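Local structure of AT-less polyketide synthase (4TKT) at residues A369-L374 and G422-F427; V274-A279 and V437-V442. The protein probably catalyses chain-extending decarboxylative condensation, as a ketosynthase domain of the acyltransferase-less type I polyketide synthase that makes isomigrastatin. One frame throughout, in Å; residues are numbered along the deposited sequence.

How the interactions relate
Interactions 1 and 2 meet on one sheet, with centres about 11 Å apart. Strand 432-439 follows strand 421-427 in the chain and pairs with it there, and Gly422 N lies 2.8 Å from Val438 O in a probable hydrogen bond. Helix 366-380, used in interaction 1, packs on the face of this sheet and so also reaches strand 432-439: Val438, of interaction 2, packs on Leu371 and Leu374 of interaction 1, with Leu374 CD2 3.6 Å from Val438 CG2. Beyond its contact with the helix, strand 421-427 runs on to Ser426, whose OG hydrogen-bonds Cys186 O, close to helix 188-202 and the place where condensing enzymes of the thiolase clan generally carry their nucleophile.

Interaction 1 (A369-L374 and G422-F427); sequences AGLAKL and GGLSSF
Leu424 drives its forked tip into the backbone of helix 366-380 at Gly370 and Leu371, one of two close patches in the contact. With CG anti to the backbone N (chi1 169°), the side chain reaches from the strand to the helix and divides its two methyls between neighbouring residues. CD1 lies 3.8 Å from Gly370 C, an approach open to it because the glycine carries no side chain on the surface facing the strand. The side chains of Leu371 and Leu424 cross at about a right angle; Leu424 CD2 lies nearest the CA and CB of Leu371, 3.7 Å from each, with Leu371 CD1 a little farther off.

One helical turn on comes the second patch. Leu374 sends CD2 over the glycine backbone of the strand, 3.6 Å from Gly423 O and 4.0 Å from Gly422 C. Helix and strand run nearly antiparallel: the axes of the two short segments approach to 8.9 Å, their directions 164° apart. The loose side is Ser425-Phe427, which does not touch the helix. It is no opening to solvent, since these residues are buried, with Ser425 OG bonded to His435 ND1 and Ser426 OG to Cys186 O; helix 188-202 packs against both Leu371 and Leu424. Such a position is consistent with helix 366-380 belonging to the central helical layer of the thiolase fold.

No hydrogen bond joins the two segments. The strand's backbone bonds go to neighbours such as Val436 and Glu319, which leaves the interface to nonpolar packing of leucine methyls on one another and on backbone, specified by the shape of the leucines and the bareness of the glycines.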
loop_
_atom_site.group_PDB
_atom_site.type_symbol
_atom_site.label_atom_id
_atom_site.label_comp_id
_atom_site.label_asym_id
_atom_site.label_seq_id
_atom_site.Cartn_x
_atom_site.Cartn_y
_atom_site.Cartn_z
ATOM N N ALA A 369 -2.695 5.481 -1.344
ATOM C CA ALA A 369 -2.097 5.657 -2.660
ATOM C C ALA A 369 -1.332 6.972 -2.705
ATOM O O ALA A 369 -0.278 7.070 -3.333
ATOM C CB ALA A 369 -3.161 5.623 -3.740
ATOM N N GLY A 370 -1.877 7.979 -2.028
ATOM C CA GLY A 370 -1.240 9.277 -1.931
ATOM C C GLY A 370 0.044 9.203 -1.129
ATOM O O GLY A 370 1.040 9.835 -1.477
ATOM N N LEU A 371 0.021 8.427 -0.051
ATOM C CA LEU A 371 1.210 8.221 0.765
ATOM C C LEU A 371 2.295 7.526 -0.045
ATOM O O LEU A 371 3.476 7.843 0.082
ATOM C CB LEU A 371 0.876 7.402 2.011
ATOM C CG LEU A 371 2.066 7.067 2.906
ATOM C CD1 LEU A 371 2.759 8.338 3.360
ATOM C CD2 LEU A 371 1.625 6.241 4.100
ATOM N N ALA A 372 1.879 6.582 -0.882
ATOM C CA ALA A 372 2.805 5.856 -1.743
ATOM C C ALA A 372 3.529 6.800 -2.693
ATOM O O ALA A 372 4.752 6.753 -2.811
ATOM C CB ALA A 372 2.065 4.784 -2.524
ATOM N N LYS A 373 2.770 7.662 -3.363
ATOM C CA LYS A 373 3.343 8.626 -4.294
ATOM C C LYS A 373 4.348 9.534 -3.597
ATOM O O LYS A 373 5.410 9.836 -4.142
ATOM C CB LYS A 373 2.247 9.471 -4.945
ATOM C CG LYS A 373 2.786 10.573 -5.846
ATOM C CD LYS A 373 1.669 11.419 -6.426
ATOM C CE LYS A 373 2.216 12.692 -7.054
ATOM N NZ LYS A 373 1.135 13.612 -7.503
ATOM N N LEU A 374 4.008 9.961 -2.385
ATOM C CA LEU A 374 4.862 10.869 -1.632
ATOM C C LEU A 374 6.160 10.187 -1.212
ATOM O O LEU A 374 7.239 10.743 -1.393
ATOM C CB LEU A 374 4.120 11.406 -0.406
ATOM C CG LEU A 374 4.818 12.504 0.398
ATOM C CD1 LEU A 374 5.405 13.566 -0.519
ATOM C CD2 LEU A 374 3.836 13.135 1.370
ATOM N N GLY A 422 7.482 16.300 3.633
ATOM C CA GLY A 422 6.280 16.271 2.822
ATOM C C GLY A 422 4.992 16.297 3.621
ATOM O O GLY A 422 4.970 15.956 4.804
ATOM N N GLY A 423 3.913 16.706 2.961
ATOM C CA GLY A 423 2.597 16.742 3.573
ATOM C C GLY A 423 1.569 16.019 2.724
ATOM O O GLY A 423 1.658 16.008 1.495
ATOM N N LEU A 424 0.585 15.416 3.379
ATOM C CA LEU A 424 -0.408 14.604 2.686
ATOM C C LEU A 424 -1.806 14.863 3.234
ATOM O O LEU A 424 -2.047 14.712 4.431
ATOM C CB LEU A 424 -0.050 13.123 2.814
ATOM C CG LEU A 424 -1.079 12.081 2.376
ATOM C CD1 LEU A 424 -1.320 12.143 0.878
ATOM C CD2 LEU A 424 -0.617 10.694 2.789
ATOM N N SER A 425 -2.725 15.249 2.353
ATOM C CA SER A 425 -4.091 15.565 2.763
ATOM C C SER A 425 -5.119 14.592 2.191
ATOM O O SER A 425 -4.960 14.080 1.084
ATOM C CB SER A 425 -4.458 16.989 2.343
ATOM O OG SER A 425 -3.608 17.941 2.956
ATOM N N SER A 426 -6.176 14.349 2.956
ATOM C CA SER A 426 -7.300 13.551 2.484
ATOM C C SER A 426 -8.573 14.041 3.158
ATOM O O SER A 426 -8.668 14.065 4.386
ATOM C CB SER A 426 -7.075 12.063 2.758
ATOM O OG SER A 426 -7.970 11.264 2.006
ATOM N N PHE A 427 -9.546 14.441 2.347
ATOM C CA PHE A 427 -10.754 15.073 2.858
ATOM C C PHE A 427 -11.996 14.277 2.478
ATOM O O PHE A 427 -12.336 14.164 1.301
ATOM C CB PHE A 427 -10.865 16.506 2.332
ATOM C CG PHE A 427 -9.651 17.351 2.612
ATOM C CD1 PHE A 427 -9.035 17.316 3.852
ATOM C CD2 PHE A 427 -9.123 18.176 1.630
ATOM C CE1 PHE A 427 -7.915 18.093 4.112
ATOM C CE2 PHE A 427 -8.005 18.955 1.884
ATOM C CZ PHE A 427 -7.401 18.914 3.127
#

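Interaction 2 (V274-A279 and V437-V442); sequences VIRGTA and VVEDYV
Arg276 and Glu439 lie against each other across the two strands, meeting first through their hydrocarbon parts. Glu439 holds CG between its backbone N and carbonyl carbon (chi1 62°), which puts it against Arg276 CG at 3.7 Å, and the extended chain beyond carries the carboxylate to Arg276 CD. Arg276 instead bends, with chi2 at -92° placing CD 3.3 Å from Glu439 OE2. The salt bridge that follows is long, with NH1 3.6 Å from the same oxygen, and the guanidinium and carboxylate planes stand 54° apart. It is therefore probably a loose charge attraction rather than a well-aligned hydrogen-bonded bridge. The other terminal nitrogen, NH2, makes a weak hydrogen bond to Ala308 O.

Behind this pair is a classic beta bulge in an antiparallel pairing of neighbouring strands in the core sheet of the thiolase-like ketosynthase fold. Arg276 and Gly277 both face Val437, shifting the register by one residue. Val437 O takes a firm bond from Arg276 N at 2.7 Å and a weak one from Gly277 N at 3.5 Å, while Val437 N donates to Gly277 O. On the regular side of the bulge, Val274 and Glu439 exchange two backbone bonds, the shorter being Val274 N to Glu439 O at 2.6 Å.

Side chains divide between the sheet's two faces. Ile275 and Val438 share one, where Ile275 CG1 and Val438 CG1 approach to 4.1 Å and Val438 packs on helix 366-380. Val274, Val437 and Glu439 occupy the other face, where Val437 rests on Trp305 of helix 294-308 and its CG1 comes up beside Arg276 CB.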
loop_
_atom_site.group_PDB
_atom_site.type_symbol
_atom_site.label_atom_id
_atom_site.label_comp_id
_atom_site.label_asym_id
_atom_site.label_seq_id
_atom_site.Cartn_x
_atom_site.Cartn_y
_atom_site.Cartn_z
ATOM N N VAL A 274 9.424 8.427 7.683
ATOM C CA VAL A 274 9.016 8.613 9.067
ATOM C C VAL A 274 7.812 9.539 9.167
ATOM O O VAL A 274 7.831 10.653 8.649
ATOM C CB VAL A 274 10.165 9.190 9.920
ATOM C CG1 VAL A 274 9.678 9.501 11.329
ATOM C CG2 VAL A 274 11.340 8.221 9.955
ATOM N N ILE A 275 6.760 9.068 9.828
ATOM C CA ILE A 275 5.592 9.899 10.087
ATOM C C ILE A 275 5.866 10.798 11.285
ATOM O O ILE A 275 6.070 10.316 12.398
ATOM C CB ILE A 275 4.337 9.049 10.345
ATOM C CG1 ILE A 275 4.022 8.192 9.118
ATOM C CG2 ILE A 275 3.154 9.937 10.697
ATOM C CD1 ILE A 275 2.840 7.268 9.303
ATOM N N ARG A 276 5.884 12.106 11.051
ATOM C CA ARG A 276 6.207 13.068 12.098
ATOM C C ARG A 276 4.967 13.485 12.880
ATOM O O ARG A 276 5.038 13.733 14.084
ATOM C CB ARG A 276 6.883 14.301 11.498
ATOM C CG ARG A 276 8.276 14.053 10.942
ATOM C CD ARG A 276 9.353 14.305 11.987
ATOM N NE ARG A 276 9.336 15.683 12.477
ATOM C CZ ARG A 276 10.363 16.274 13.083
ATOM N NH1 ARG A 276 11.499 15.617 13.268
ATOM N NH2 ARG A 276 10.257 17.529 13.497
ATOM N N GLY A 277 3.832 13.560 12.191
ATOM C CA GLY A 277 2.593 13.977 12.819
ATOM C C GLY A 277 1.352 13.692 11.993
ATOM O O GLY A 277 1.398 13.651 10.763
ATOM N N THR A 278 0.237 13.478 12.682
ATOM C CA THR A 278 -1.051 13.288 12.029
ATOM C C THR A 278 -2.112 14.116 12.735
ATOM O O THR A 278 -1.957 14.470 13.903
ATOM C CB THR A 278 -1.489 11.813 12.028
ATOM O OG1 THR A 278 -1.709 11.378 13.376
ATOM C CG2 THR A 278 -0.434 10.933 11.378
ATOM N N ALA A 279 -3.191 14.426 12.027
ATOM C CA ALA A 279 -4.289 15.172 12.623
ATOM C C ALA A 279 -5.603 14.840 11.939
ATOM O O ALA A 279 -5.632 14.505 10.756
ATOM C CB ALA A 279 -4.018 16.661 12.559
ATOM N N VAL A 437 2.090 14.205 8.132
ATOM C CA VAL A 437 3.389 14.810 7.860
ATOM C C VAL A 437 4.498 13.766 7.864
ATOM O O VAL A 437 4.736 13.111 8.879
ATOM C CB VAL A 437 3.728 15.893 8.896
ATOM C CG1 VAL A 437 5.072 16.525 8.579
ATOM C CG2 VAL A 437 2.632 16.941 8.941
ATOM N N VAL A 438 5.179 13.612 6.730
ATOM C CA VAL A 438 6.236 12.612 6.620
ATOM C C VAL A 438 7.575 13.207 6.183
ATOM O O VAL A 438 7.630 14.198 5.456
ATOM C CB VAL A 438 5.853 11.481 5.630
ATOM C CG1 VAL A 438 4.530 10.850 6.024
ATOM C CG2 VAL A 438 5.784 12.003 4.208
ATOM N N GLU A 439 8.651 12.592 6.653
ATOM C CA GLU A 439 9.995 12.913 6.200
ATOM C C GLU A 439 10.745 11.612 5.936
ATOM O O GLU A 439 10.430 10.584 6.538
ATOM C CB GLU A 439 10.737 13.760 7.234
ATOM C CG GLU A 439 10.937 13.061 8.570
ATOM C CD GLU A 439 11.821 13.848 9.521
ATOM O OE1 GLU A 439 12.131 15.020 9.220
ATOM O OE2 GLU A 439 12.206 13.291 10.572
ATOM N N ASP A 440 11.726 11.638 5.041
ATOM C CA ASP A 440 12.519 10.436 4.809
ATOM C C ASP A 440 13.537 10.255 5.930
ATOM O O ASP A 440 13.637 11.085 6.834
ATOM C CB ASP A 440 13.215 10.473 3.442
ATOM C CG ASP A 440 14.021 11.733 3.224
ATOM O OD1 ASP A 440 14.125 12.556 4.157
ATOM O OD2 ASP A 440 14.562 11.892 2.108
ATOM N N TYR A 441 14.288 9.163 5.867
ATOM C CA TYR A 441 15.201 8.805 6.942
ATOM C C TYR A 441 16.658 9.014 6.544
ATOM O O TYR A 441 17.038 8.797 5.392
ATOM C CB TYR A 441 14.966 7.351 7.358
ATOM C CG TYR A 441 15.930 6.831 8.400
ATOM C CD1 TYR A 441 15.873 7.281 9.714
ATOM C CD2 TYR A 441 16.887 5.878 8.072
ATOM C CE1 TYR A 441 16.753 6.803 10.671
ATOM C CE2 TYR A 441 17.770 5.394 9.022
ATOM C CZ TYR A 441 17.700 5.860 10.316
ATOM O OH TYR A 441 18.576 5.380 11.262
ATOM N N VAL A 442 17.466 9.447 7.507
ATOM C CA VAL A 442 18.898 9.626 7.301
ATOM C C VAL A 442 19.693 8.939 8.410
ATOM O O VAL A 442 19.599 9.319 9.578
ATOM C CB VAL A 442 19.283 11.118 7.252
ATOM C CG1 VAL A 442 20.796 11.274 7.182
ATOM C CG2 VAL A 442 18.612 11.806 6.070
#